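Local coordinates for protein putative methyltransferase (Porphyromonas gingivalis, PDB 3LL7) that is a putative methyltransferase whose substrate is not established, with an N-terminal helical domain and, further along the chain, ferredoxin-like and THUMP-like domains, at residues 6-11 against 131-136; 12-17 against 41-46; 51-56 against 70-75; 59-64 against 136-141. One frame throughout, in Å; residues are numbered along the deposited sequence.

Interaction 1 of 4, residues 6-11 against 131-136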
loop_
_atom_site.group_PDB
_atom_site.type_symbol
_atom_site.label_atom_id
_atom_site.label_comp_id
_atom_site.label_asym_id
_atom_site.label_seq_id
_atom_site.Cartn_x
_atom_site.Cartn_y
_atom_site.Cartn_z
ATOM N N PHE A 6 -6.284 -15.895 26.453
ATOM C CA PHE A 6 -5.913 -15.233 27.696
ATOM C C PHE A 6 -6.884 -14.133 28.068
ATOM O O PHE A 6 -7.411 -13.463 27.190
ATOM C CB PHE A 6 -4.479 -14.686 27.569
ATOM C CG PHE A 6 -3.469 -15.761 27.298
ATOM C CD1 PHE A 6 -2.679 -15.721 26.167
ATOM C CD2 PHE A 6 -3.337 -16.848 28.180
ATOM C CE1 PHE A 6 -1.769 -16.740 25.891
ATOM C CE2 PHE A 6 -2.442 -17.870 27.905
ATOM C CZ PHE A 6 -1.652 -17.815 26.766
ATOM N N ASP A 7 -7.099 -13.929 29.363
ATOM C CA ASP A 7 -7.925 -12.802 29.804
ATOM C C ASP A 7 -7.015 -11.625 30.074
ATOM O O ASP A 7 -5.789 -11.728 29.923
ATOM C CB ASP A 7 -8.823 -13.139 31.012
ATOM C CG ASP A 7 -8.050 -13.484 32.285
ATOM O OD1 ASP A 7 -6.828 -13.199 32.428
ATOM O OD2 ASP A 7 -8.701 -14.039 33.205
ATOM N N GLU A 8 -7.607 -10.501 30.461
ATOM C CA GLU A 8 -6.801 -9.290 30.685
ATOM C C GLU A 8 -5.666 -9.506 31.697
ATOM O O GLU A 8 -4.522 -9.069 31.463
ATOM C CB GLU A 8 -7.708 -8.128 31.103
ATOM C CG GLU A 8 -6.989 -6.833 31.507
ATOM C CD GLU A 8 -6.158 -6.176 30.376
ATOM O OE1 GLU A 8 -6.192 -6.589 29.201
ATOM O OE2 GLU A 8 -5.431 -5.223 30.691
ATOM N N LYS A 9 -5.979 -10.146 32.822
ATOM C CA LYS A 9 -4.963 -10.381 33.849
ATOM C C LYS A 9 -3.760 -11.187 33.300
ATOM O O LYS A 9 -2.603 -10.895 33.594
ATOM C CB LYS A 9 -5.637 -11.113 35.020
ATOM C CG LYS A 9 -4.761 -11.292 36.242
ATOM C CD LYS A 9 -5.634 -11.941 37.350
ATOM C CE LYS A 9 -4.780 -12.767 38.298
ATOM N NZ LYS A 9 -4.013 -11.843 39.159
ATOM N N GLU A 10 -4.045 -12.197 32.491
ATOM C CA GLU A 10 -3.006 -13.042 31.907
ATOM C C GLU A 10 -2.201 -12.296 30.851
ATOM O O GLU A 10 -0.968 -12.440 30.782
ATOM C CB GLU A 10 -3.615 -14.312 31.296
ATOM C CG GLU A 10 -4.214 -15.285 32.339
ATOM C CD GLU A 10 -4.981 -16.401 31.689
ATOM O OE1 GLU A 10 -5.888 -16.088 30.902
ATOM O OE2 GLU A 10 -4.672 -17.584 31.954
ATOM N N ILE A 11 -2.877 -11.448 30.063
ATOM C CA ILE A 11 -2.162 -10.630 29.059
ATOM C C ILE A 11 -1.224 -9.661 29.747
ATOM O O ILE A 11 -0.083 -9.521 29.336
ATOM C CB ILE A 11 -3.147 -9.878 28.128
ATOM C CG1 ILE A 11 -3.913 -10.918 27.299
ATOM C CG2 ILE A 11 -2.379 -8.877 27.196
ATOM C CD1 ILE A 11 -5.149 -10.379 26.551
ATOM N N ALA A 131 -6.965 -6.913 20.564
ATOM C CA ALA A 131 -7.366 -5.561 20.196
ATOM C C ALA A 131 -8.069 -4.871 21.335
ATOM O O ALA A 131 -7.884 -3.681 21.578
ATOM C CB ALA A 131 -8.240 -5.577 18.938
ATOM N N ARG A 132 -8.874 -5.639 22.060
ATOM C CA ARG A 132 -9.564 -5.145 23.216
ATOM C C ARG A 132 -8.541 -4.655 24.262
ATOM O O ARG A 132 -8.786 -3.678 24.962
ATOM C CB ARG A 132 -10.508 -6.254 23.755
ATOM C CG ARG A 132 -11.624 -5.781 24.640
ATOM C CD ARG A 132 -12.662 -6.877 24.898
ATOM N NE ARG A 132 -13.565 -7.012 23.759
ATOM C CZ ARG A 132 -13.619 -8.102 22.996
ATOM N NH1 ARG A 132 -12.864 -9.170 23.284
ATOM N NH2 ARG A 132 -14.439 -8.132 21.962
ATOM N N HIS A 133 -7.387 -5.318 24.347
ATOM C CA HIS A 133 -6.280 -4.881 25.219
ATOM C C HIS A 133 -5.441 -3.716 24.628
ATOM O O HIS A 133 -5.138 -2.735 25.325
ATOM C CB HIS A 133 -5.367 -6.084 25.507
ATOM C CG HIS A 133 -4.134 -5.744 26.287
ATOM N ND1 HIS A 133 -4.104 -5.718 27.666
ATOM C CD2 HIS A 133 -2.882 -5.434 25.877
ATOM C CE1 HIS A 133 -2.884 -5.398 28.072
ATOM N NE2 HIS A 133 -2.130 -5.218 27.005
ATOM N N ASN A 134 -5.050 -3.856 23.367
ATOM C CA ASN A 134 -4.112 -2.943 22.706
ATOM C C ASN A 134 -4.721 -1.598 22.371
ATOM O O ASN A 134 -4.080 -0.542 22.570
ATOM C CB ASN A 134 -3.555 -3.552 21.418
ATOM C CG ASN A 134 -2.633 -4.734 21.679
ATOM O OD1 ASN A 134 -2.006 -4.833 22.738
ATOM N ND2 ASN A 134 -2.523 -5.607 20.708
ATOM N N ILE A 135 -5.945 -1.625 21.836
ATOM C CA ILE A 135 -6.565 -0.384 21.327
ATOM C C ILE A 135 -6.569 0.757 22.372
ATOM O O ILE A 135 -6.100 1.865 22.060
ATOM C CB ILE A 135 -7.947 -0.641 20.618
ATOM C CG1 ILE A 135 -7.726 -1.254 19.233
ATOM C CG2 ILE A 135 -8.780 0.650 20.533
ATOM C CD1 ILE A 135 -9.024 -1.855 18.567
ATOM N N PRO A 136 -7.033 0.498 23.617
ATOM C CA PRO A 136 -6.994 1.583 24.614
ATOM C C PRO A 136 -5.589 2.095 24.977
ATOM O O PRO A 136 -5.464 3.223 25.445
ATOM C CB PRO A 136 -7.671 0.968 25.847
ATOM C CG PRO A 136 -8.493 -0.130 25.323
ATOM C CD PRO A 136 -7.720 -0.690 24.154
#

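Interaction 2 of 4, residues 12-17 against 41-46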
loop_
_atom_site.group_PDB
_atom_site.type_symbol
_atom_site.label_atom_id
_atom_site.label_comp_id
_atom_site.label_asym_id
_atom_site.label_seq_id
_atom_site.Cartn_x
_atom_site.Cartn_y
_atom_site.Cartn_z
ATOM N N LEU A 12 -1.687 -9.026 30.814
ATOM C CA LEU A 12 -0.793 -8.172 31.583
ATOM C C LEU A 12 0.433 -8.929 32.100
ATOM O O LEU A 12 1.547 -8.401 32.015
ATOM C CB LEU A 12 -1.528 -7.486 32.731
ATOM C CG LEU A 12 -2.495 -6.365 32.342
ATOM C CD1 LEU A 12 -3.471 -6.129 33.524
ATOM C CD2 LEU A 12 -1.761 -5.076 31.959
ATOM N N ALA A 13 0.239 -10.137 32.632
ATOM C CA ALA A 13 1.364 -10.933 33.126
ATOM C C ALA A 13 2.289 -11.300 31.985
ATOM O O ALA A 13 3.506 -11.204 32.114
ATOM C CB ALA A 13 0.876 -12.210 33.846
ATOM N N ILE A 14 1.719 -11.751 30.863
ATOM C CA ILE A 14 2.559 -12.184 29.747
ATOM C C ILE A 14 3.447 -11.047 29.237
ATOM O O ILE A 14 4.654 -11.254 28.982
ATOM C CB ILE A 14 1.725 -12.845 28.615
ATOM C CG1 ILE A 14 1.201 -14.189 29.109
ATOM C CG2 ILE A 14 2.564 -12.992 27.314
ATOM C CD1 ILE A 14 -0.096 -14.673 28.311
ATOM N N THR A 15 2.878 -9.840 29.121
ATOM C CA THR A 15 3.676 -8.705 28.661
ATOM C C THR A 15 4.709 -8.269 29.708
ATOM O O THR A 15 5.811 -7.852 29.334
ATOM C CB THR A 15 2.805 -7.496 28.251
ATOM O OG1 THR A 15 1.977 -7.105 29.348
ATOM C CG2 THR A 15 1.877 -7.869 27.089
ATOM N N ARG A 16 4.347 -8.333 30.997
ATOM C CA ARG A 16 5.344 -8.061 32.069
ATOM C C ARG A 16 6.505 -9.082 31.982
ATOM O O ARG A 16 7.688 -8.702 32.038
ATOM C CB ARG A 16 4.630 -8.024 33.434
ATOM C CG ARG A 16 5.500 -8.084 34.725
ATOM C CD ARG A 16 4.587 -8.023 35.973
ATOM N NE ARG A 16 3.689 -9.181 36.089
ATOM C CZ ARG A 16 4.044 -10.358 36.611
ATOM N NH1 ARG A 16 3.150 -11.353 36.692
ATOM N NH2 ARG A 16 5.277 -10.529 37.109
ATOM N N TRP A 17 6.185 -10.371 31.809
ATOM C CA TRP A 17 7.247 -11.390 31.714
ATOM C C TRP A 17 8.104 -11.239 30.434
ATOM O O TRP A 17 9.329 -11.410 30.486
ATOM C CB TRP A 17 6.659 -12.793 31.760
ATOM C CG TRP A 17 6.112 -13.204 33.118
ATOM C CD1 TRP A 17 6.685 -12.989 34.367
ATOM C CD2 TRP A 17 4.919 -13.945 33.343
ATOM N NE1 TRP A 17 5.869 -13.542 35.345
ATOM C CE2 TRP A 17 4.794 -14.140 34.738
ATOM C CE3 TRP A 17 3.933 -14.464 32.489
ATOM C CZ2 TRP A 17 3.701 -14.827 35.314
ATOM C CZ3 TRP A 17 2.833 -15.154 33.052
ATOM C CH2 TRP A 17 2.739 -15.333 34.459
ATOM N N ARG A 41 4.744 -20.069 29.297
ATOM C CA ARG A 41 6.063 -19.883 28.667
ATOM C C ARG A 41 6.008 -19.758 27.130
ATOM O O ARG A 41 6.689 -18.907 26.549
ATOM C CB ARG A 41 7.006 -21.010 29.100
ATOM C CG ARG A 41 7.450 -20.820 30.539
ATOM C CD ARG A 41 8.238 -21.997 31.040
ATOM N NE ARG A 41 8.765 -21.654 32.358
ATOM C CZ ARG A 41 9.780 -22.273 32.943
ATOM N NH1 ARG A 41 10.395 -23.273 32.324
ATOM N NH2 ARG A 41 10.203 -21.869 34.138
ATOM N N ALA A 42 5.199 -20.589 26.470
ATOM C CA ALA A 42 5.025 -20.451 25.017
ATOM C C ALA A 42 4.529 -19.048 24.621
ATOM O O ALA A 42 5.057 -18.447 23.674
ATOM C CB ALA A 42 4.087 -21.552 24.432
ATOM N N ALA A 43 3.526 -18.538 25.343
ATOM C CA ALA A 43 2.984 -17.211 25.055
ATOM C C ALA A 43 4.078 -16.144 25.219
ATOM O O ALA A 43 4.179 -15.239 24.396
ATOM C CB ALA A 43 1.794 -16.895 25.987
ATOM N N VAL A 44 4.859 -16.218 26.308
ATOM C CA VAL A 44 5.957 -15.265 26.504
ATOM C C VAL A 44 7.028 -15.423 25.413
ATOM O O VAL A 44 7.470 -14.431 24.823
ATOM C CB VAL A 44 6.600 -15.362 27.931
ATOM C CG1 VAL A 44 7.828 -14.461 28.023
ATOM C CG2 VAL A 44 5.554 -14.993 29.025
ATOM N N ALA A 45 7.443 -16.665 25.146
ATOM C CA ALA A 45 8.404 -16.929 24.072
ATOM C C ALA A 45 7.916 -16.385 22.746
ATOM O O ALA A 45 8.701 -15.811 21.990
ATOM C CB ALA A 45 8.708 -18.421 23.948
ATOM N N THR A 46 6.626 -16.563 22.471
ATOM C CA THR A 46 6.034 -16.077 21.222
ATOM C C THR A 46 6.176 -14.558 21.093
ATOM O O THR A 46 6.523 -14.074 20.017
ATOM C CB THR A 46 4.555 -16.512 21.072
ATOM O OG1 THR A 46 4.483 -17.944 21.002
ATOM C CG2 THR A 46 3.927 -15.926 19.825
#

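Interaction 3 of 4, residues 51-56 against 70-75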
loop_
_atom_site.group_PDB
_atom_site.type_symbol
_atom_site.label_atom_id
_atom_site.label_comp_id
_atom_site.label_asym_id
_atom_site.label_seq_id
_atom_site.Cartn_x
_atom_site.Cartn_y
_atom_site.Cartn_z
ATOM N N TRP A 51 9.088 -9.959 18.458
ATOM C CA TRP A 51 9.358 -8.533 18.711
ATOM C C TRP A 51 10.273 -7.862 17.671
ATOM O O TRP A 51 9.981 -6.733 17.242
ATOM C CB TRP A 51 9.859 -8.276 20.144
ATOM C CG TRP A 51 9.311 -6.993 20.688
ATOM C CD1 TRP A 51 9.962 -5.798 20.787
ATOM C CD2 TRP A 51 7.970 -6.762 21.152
ATOM N NE1 TRP A 51 9.122 -4.844 21.308
ATOM C CE2 TRP A 51 7.889 -5.401 21.531
ATOM C CE3 TRP A 51 6.831 -7.576 21.296
ATOM C CZ2 TRP A 51 6.710 -4.827 22.060
ATOM C CZ3 TRP A 51 5.653 -7.002 21.816
ATOM C CH2 TRP A 51 5.610 -5.638 22.188
ATOM N N PRO A 52 11.371 -8.545 17.244
ATOM C CA PRO A 52 12.184 -7.922 16.187
ATOM C C PRO A 52 11.371 -7.618 14.922
ATOM O O PRO A 52 11.523 -6.533 14.349
ATOM C CB PRO A 52 13.278 -8.968 15.914
ATOM C CG PRO A 52 13.402 -9.719 17.220
ATOM C CD PRO A 52 11.967 -9.819 17.696
ATOM N N ARG A 53 10.495 -8.549 14.519
ATOM C CA ARG A 53 9.661 -8.359 13.316
ATOM C C ARG A 53 8.579 -7.303 13.523
ATOM O O ARG A 53 8.227 -6.595 12.577
ATOM C CB ARG A 53 9.073 -9.687 12.809
ATOM C CG ARG A 53 10.128 -10.620 12.158
ATOM C CD ARG A 53 9.497 -11.775 11.345
ATOM N NE ARG A 53 8.613 -12.633 12.151
ATOM C CZ ARG A 53 9.028 -13.602 12.968
ATOM N NH1 ARG A 53 10.324 -13.853 13.118
ATOM N NH2 ARG A 53 8.144 -14.322 13.648
ATOM N N LEU A 54 8.056 -7.193 14.747
ATOM C CA LEU A 54 7.199 -6.063 15.126
ATOM C C LEU A 54 7.934 -4.725 15.052
ATOM O O LEU A 54 7.378 -3.741 14.558
ATOM C CB LEU A 54 6.602 -6.229 16.534
ATOM C CG LEU A 54 5.718 -5.083 17.067
ATOM C CD1 LEU A 54 4.359 -4.987 16.317
ATOM C CD2 LEU A 54 5.462 -5.234 18.555
ATOM N N ARG A 55 9.166 -4.678 15.548
ATOM C CA ARG A 55 9.928 -3.422 15.544
ATOM C C ARG A 55 10.190 -2.898 14.129
ATOM O O ARG A 55 10.106 -1.688 13.886
ATOM C CB ARG A 55 11.244 -3.551 16.326
ATOM C CG ARG A 55 11.921 -2.197 16.586
ATOM C CD ARG A 55 13.018 -2.287 17.637
ATOM N NE ARG A 55 12.478 -2.508 18.979
ATOM C CZ ARG A 55 12.613 -3.634 19.676
ATOM N NH1 ARG A 55 13.279 -4.669 19.170
ATOM N NH2 ARG A 55 12.081 -3.727 20.887
ATOM N N ASN A 56 10.522 -3.811 13.217
ATOM C CA ASN A 56 10.758 -3.467 11.820
ATOM C C ASN A 56 9.512 -2.856 11.187
ATOM O O ASN A 56 9.577 -1.782 10.588
ATOM C CB ASN A 56 11.222 -4.694 11.021
ATOM C CG ASN A 56 12.507 -5.301 11.566
ATOM O OD1 ASN A 56 13.447 -4.590 11.928
ATOM N ND2 ASN A 56 12.553 -6.628 11.620
ATOM N N PRO A 70 -1.435 -10.725 18.910
ATOM C CA PRO A 70 -2.233 -11.943 19.066
ATOM C C PRO A 70 -1.601 -13.133 18.359
ATOM O O PRO A 70 -1.670 -14.243 18.874
ATOM C CB PRO A 70 -3.593 -11.581 18.457
ATOM C CG PRO A 70 -3.338 -10.411 17.556
ATOM C CD PRO A 70 -2.134 -9.681 18.139
ATOM N N SER A 71 -0.972 -12.888 17.213
ATOM C CA SER A 71 -0.303 -13.931 16.434
ATOM C C SER A 71 0.704 -13.358 15.425
ATOM O O SER A 71 0.617 -12.189 15.025
ATOM C CB SER A 71 -1.335 -14.824 15.707
ATOM O OG SER A 71 -2.107 -14.086 14.767
ATOM N N ARG A 72 1.671 -14.189 15.036
ATOM C CA ARG A 72 2.533 -13.903 13.877
ATOM C C ARG A 72 1.679 -13.710 12.623
ATOM O O ARG A 72 1.918 -12.796 11.828
ATOM C CB ARG A 72 3.544 -15.034 13.661
ATOM C CG ARG A 72 4.392 -15.355 14.898
ATOM C CD ARG A 72 4.963 -16.770 14.848
ATOM N NE ARG A 72 5.643 -17.018 13.581
ATOM C CZ ARG A 72 6.181 -18.177 13.212
ATOM N NH1 ARG A 72 6.150 -19.237 14.007
ATOM N NH2 ARG A 72 6.756 -18.271 12.028
ATOM N N LEU A 73 0.658 -14.555 12.466
ATOM C CA LEU A 73 -0.289 -14.409 11.365
ATOM C C LEU A 73 -0.887 -13.001 11.305
ATOM O O LEU A 73 -0.789 -12.334 10.266
ATOM C CB LEU A 73 -1.379 -15.489 11.408
ATOM C CG LEU A 73 -2.270 -15.642 10.163
ATOM C CD1 LEU A 73 -1.459 -15.639 8.855
ATOM C CD2 LEU A 73 -3.118 -16.912 10.285
ATOM N N SER A 74 -1.480 -12.541 12.409
ATOM C CA SER A 74 -2.082 -11.202 12.456
ATOM C C SER A 74 -1.076 -10.075 12.203
ATOM O O SER A 74 -1.423 -9.055 11.609
ATOM C CB SER A 74 -2.821 -10.970 13.781
ATOM O OG SER A 74 -4.122 -11.535 13.740
ATOM N N LEU A 75 0.164 -10.263 12.647
ATOM C CA LEU A 75 1.203 -9.262 12.418
ATOM C C LEU A 75 1.584 -9.130 10.925
ATOM O O LEU A 75 1.676 -8.021 10.401
ATOM C CB LEU A 75 2.435 -9.538 13.286
ATOM C CG LEU A 75 3.632 -8.590 13.123
ATOM C CD1 LEU A 75 3.228 -7.104 13.271
ATOM C CD2 LEU A 75 4.750 -8.962 14.087
#

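Interaction 4 of 4, residues 59-64 against 136-141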
loop_
_atom_site.group_PDB
_atom_site.type_symbol
_atom_site.label_atom_id
_atom_site.label_comp_id
_atom_site.label_asym_id
_atom_site.label_seq_id
_atom_site.Cartn_x
_atom_site.Cartn_y
_atom_site.Cartn_z
ATOM N N PRO A 59 7.471 0.250 14.255
ATOM C CA PRO A 59 8.407 0.626 15.331
ATOM C C PRO A 59 7.756 1.408 16.478
ATOM O O PRO A 59 8.189 1.268 17.623
ATOM C CB PRO A 59 9.487 1.463 14.615
ATOM C CG PRO A 59 8.897 1.822 13.282
ATOM C CD PRO A 59 7.893 0.766 12.936
ATOM N N GLN A 60 6.711 2.189 16.195
ATOM C CA GLN A 60 5.992 2.882 17.276
ATOM C C GLN A 60 5.272 1.922 18.247
ATOM O O GLN A 60 5.217 2.182 19.456
ATOM C CB GLN A 60 5.040 3.930 16.728
ATOM C CG GLN A 60 5.770 5.142 16.182
ATOM C CD GLN A 60 4.920 6.398 16.227
ATOM O OE1 GLN A 60 3.692 6.336 16.105
ATOM N NE2 GLN A 60 5.568 7.546 16.407
ATOM N N TRP A 61 4.765 0.803 17.728
ATOM C CA TRP A 61 4.172 -0.237 18.592
ATOM C C TRP A 61 5.223 -0.970 19.444
ATOM O O TRP A 61 5.013 -1.206 20.645
ATOM C CB TRP A 61 3.350 -1.241 17.767
ATOM C CG TRP A 61 2.039 -0.689 17.259
ATOM C CD1 TRP A 61 1.815 0.559 16.746
ATOM C CD2 TRP A 61 0.785 -1.381 17.184
ATOM N NE1 TRP A 61 0.493 0.692 16.377
ATOM C CE2 TRP A 61 -0.157 -0.484 16.629
ATOM C CE3 TRP A 61 0.365 -2.672 17.535
ATOM C CZ2 TRP A 61 -1.498 -0.833 16.419
ATOM C CZ3 TRP A 61 -0.982 -3.017 17.335
ATOM C CH2 TRP A 61 -1.885 -2.101 16.777
ATOM N N ALA A 62 6.347 -1.326 18.820
ATOM C CA ALA A 62 7.401 -2.077 19.502
ATOM C C ALA A 62 7.957 -1.320 20.709
ATOM O O ALA A 62 8.569 -1.925 21.597
ATOM C CB ALA A 62 8.522 -2.456 18.535
ATOM N N GLY A 63 7.734 -0.007 20.738
ATOM C CA GLY A 63 8.174 0.826 21.860
ATOM C C GLY A 63 7.138 1.029 22.958
ATOM O O GLY A 63 7.403 1.736 23.930
ATOM N N ILE A 64 5.963 0.417 22.809
ATOM C CA ILE A 64 4.868 0.590 23.778
ATOM C C ILE A 64 4.712 -0.612 24.701
ATOM O O ILE A 64 4.580 -1.775 24.242
ATOM C CB ILE A 64 3.514 0.942 23.112
ATOM C CG1 ILE A 64 3.607 2.316 22.439
ATOM C CG2 ILE A 64 2.368 0.932 24.137
ATOM C CD1 ILE A 64 2.293 2.836 21.916
ATOM N N PRO A 136 -7.033 0.498 23.617
ATOM C CA PRO A 136 -6.994 1.583 24.614
ATOM C C PRO A 136 -5.589 2.095 24.977
ATOM O O PRO A 136 -5.464 3.223 25.445
ATOM C CB PRO A 136 -7.671 0.968 25.847
ATOM C CG PRO A 136 -8.493 -0.130 25.323
ATOM C CD PRO A 136 -7.720 -0.690 24.154
ATOM N N LEU A 137 -4.549 1.290 24.767
ATOM C CA LEU A 137 -3.174 1.747 25.015
ATOM C C LEU A 137 -2.632 2.622 23.878
ATOM O O LEU A 137 -1.577 3.267 24.005
ATOM C CB LEU A 137 -2.258 0.546 25.239
ATOM C CG LEU A 137 -2.750 -0.401 26.342
ATOM C CD1 LEU A 137 -1.974 -1.681 26.327
ATOM C CD2 LEU A 137 -2.665 0.285 27.707
ATOM N N LEU A 138 -3.335 2.616 22.747
ATOM C CA LEU A 138 -2.862 3.315 21.561
ATOM C C LEU A 138 -3.651 4.574 21.219
ATOM O O LEU A 138 -3.203 5.372 20.400
ATOM C CB LEU A 138 -2.856 2.372 20.355
ATOM C CG LEU A 138 -1.828 1.232 20.398
ATOM C CD1 LEU A 138 -2.341 -0.008 19.652
ATOM C CD2 LEU A 138 -0.455 1.691 19.884
ATOM N N LEU A 139 -4.823 4.738 21.823
ATOM C CA LEU A 139 -5.668 5.877 21.498
ATOM C C LEU A 139 -5.246 7.092 22.306
ATOM O O LEU A 139 -4.919 6.952 23.488
ATOM C CB LEU A 139 -7.133 5.588 21.806
ATOM C CG LEU A 139 -7.931 4.509 21.071
ATOM C CD1 LEU A 139 -9.144 4.193 21.936
ATOM C CD2 LEU A 139 -8.358 4.938 19.707
ATOM N N ASN A 140 -5.277 8.269 21.666
ATOM C CA ASN A 140 -5.093 9.559 22.336
ATOM C C ASN A 140 -6.172 9.743 23.403
ATOM O O ASN A 140 -7.092 8.923 23.508
ATOM C CB ASN A 140 -5.140 10.724 21.321
ATOM C CG ASN A 140 -4.308 10.459 20.062
ATOM O OD1 ASN A 140 -3.391 9.631 20.066
ATOM N ND2 ASN A 140 -4.638 11.157 18.973
ATOM N N GLU A 141 -6.062 10.804 24.199
ATOM C CA GLU A 141 -7.059 11.073 25.231
ATOM C C GLU A 141 -8.395 11.511 24.619
ATOM O O GLU A 141 -8.431 12.123 23.544
ATOM C CB GLU A 141 -6.553 12.116 26.240
ATOM C CG GLU A 141 -7.195 11.987 27.633
ATOM C CD GLU A 141 -6.839 13.123 28.586
ATOM O OE1 GLU A 141 -6.775 14.295 28.148
ATOM O OE2 GLU A 141 -6.643 12.846 29.792
#

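Interaction 1 of 4, residues 6-11 against 131-136
His-133 ND1 donates to Glu-8 OE1 at 2.7 Å, a nearly straight bond with an N-H...O angle of 168°. The carboxylate oxygen lies in the plane of the imidazole and receives the proton on its syn lone pair, while the two planes are turned 37° from each other. Glu-8 reaches the ring with CG anti to its backbone N (chi1 174°) and a bend at chi2 that brings the carboxylate round to the ring edge. Ile-11, one helical turn further on, closes a face of the same ring: its CG2 methyl sits 3.5 Å from the ring centroid of His-133, almost on the normal, a CH-pi contact. The second ring nitrogen, NE2, is bonded to the carbonyl oxygen of Ser-66, so both ring nitrogens are engaged, which restrains the flip of the imidazole. Behind Glu-8 the helix start is closed by Asp-7 and Glu-10: Glu-10 N gives a 3.0 Å bond to Asp-7 OD1, and Asp-7 N returns one of 2.9 Å to Glu-10 OE1. A His-carboxylate hydrogen bond thus ties the first turn of helix 8-20, which opens with a capping box, to helix 125-138.

Interaction 2 of 4, residues 12-17 against 41-46
Val-44 CG2 and Trp-17 CB meet at 3.7 Å, and the same methyl lies 3.8 Å from Ile-14 O, so one branch of the valine rests against both side chain and backbone of helix 8-20. The side chains of Trp-17 and Val-44 stand at about a right angle, and Val-44 CG2 also approaches the indole obliquely, 3.9 Å from Trp-17 CE3. The other valine methyl, CG1, anti to the backbone N (chi1 174°), lies alongside the main chain of Trp-17. Ile-14 divides its branches between two neighbours. Its CG2 passes Val-44 CG2 at 4.0 Å, the side chains running in opposite directions, and its CD1 ends on Ala-43 CB at 3.7 Å. That delta methyl arrives there because CG1 lies beside the backbone N (chi1 -70°) and the chain then extends.

Around this first shell, Phe-6 touches both Ile-14 and Ala-43, extending the apolar patch toward the start of the chain, and Pro-37 packs on Trp-17. On the other side of helix 38-57, Ala-45 leans on helix 26-31. The segment axes approach to 9.0 Å and cross at -55°, close enough for the small Ala-43 to receive the isoleucine tip. On Ala-42 O, Thr-46 N and Thr-46 OG1 converge from opposite faces of the carbonyl plane, two bonds internal to helix 38-57. No hydrogen bond spans the two segments: this pairing of helices in the N-terminal domain rests on methyl, methylene and indole surfaces, and its cohesion is that of apolar packing.

Interaction 3 of 4, residues 51-56 against 70-75
The apolar part of the contact is carried by Leu-54 and Leu-75, whose side chains cross at about a right angle. Their CD1 methyls meet at 3.9 Å, while Leu-75 CD2 turns to the backbone and comes within 3.8 Å of Leu-54 N. In Leu-75, CG is anti to the backbone N (chi1 178°), which carries the forked end across to helix 38-57. Ile-69 and Leu-104 also touch Leu-75, continuing the apolar layer.

The charged part lies at the margin, where Arg-53 NH2 and Arg-72 NE approach to 3.7 Å with the guanidinium planes 59° apart. These like charges are close but not bonded to each other. Glu-49 probably eases the approach: it forms a salt bridge with Arg-53 NH2, and Arg-72 packs against it as well.

A further polar interaction is local to segment 70-75. Ser-71, at the N-cap, accepts a bond from Ser-74 N to its OG at 2.9 Å and 164°, closing the first turn of the helix that presents Leu-75. Taken together, the segments make a helix-to-helix packing of a long helix, 38-57, against the N-capped start of the short helix 72-77, with leucines inside and arginines at the edge.

Interaction 4 of 4, residues 59-64 against 136-141
Trp-61 offers one face of its indole to Leu-138, whose CD1 methyl stands 3.6 Å from the centroid of the six-membered ring and 20° off the normal. This CH-pi contact is displaced toward the rim, with CD1 3.4 Å from Trp-61 CZ2. The second methyl of Leu-138, CD2, lies over Trp-61 NE1 at 3.8 Å, on the same face, so the forked end of the leucine reaches both rings. The two side chains stand at about a right angle. A chi1 of -73°, which sets CG beside the backbone N, swings the indole of Trp-61 over to the leucine. Ile-64 completes the grip: its CD1 touches Leu-138 CD2 at 3.6 Å, so that methyl meets both the isoleucine tip and the indole.

In the fold, the contact joins the weakly bonded helical turn at 59-62 to the end of helix 125-138, which follows strand 117-122 of the large mixed sheet and leads on to strand 144-149, parallel to it. The joint is therefore made at a beta-alpha-beta crossover. Leu-67 touches both Trp-61 and Leu-138, while helix 106-112 supplies Ile-106 to the indole and Ile-109 to the leucine. Within segment 59-64, Ile-64 N bonds to Trp-61 O at 2.9 Å, tying the isoleucine to the turn that carries the tryptophan.

Overall arrangement
All four contacts lie on the same side of the chain's centre; interactions 1 and 4 reach helix 125-138, while 2 and 3 are made among the helices before it. Interactions 1 and 2 share helix 8-20, their centres about 12 Å apart, and join through Phe-6 CD1 on Ile-14 CD1 at 3.5 Å. Interaction 4 uses the end of the helix that supplies His-133 to interaction 1; Pro-136 belongs to both. Interactions 2 and 3 use helix 38-57 at 41-46 and 51-56, centres about 14 Å apart, without touching. Interaction 3 meets interaction 4 by packing of Leu-54 and Arg-55 on Ala-62 and by a probable hydrogen bond, Trp-51 NE1 to Ala-62 O, of 3.0 Å.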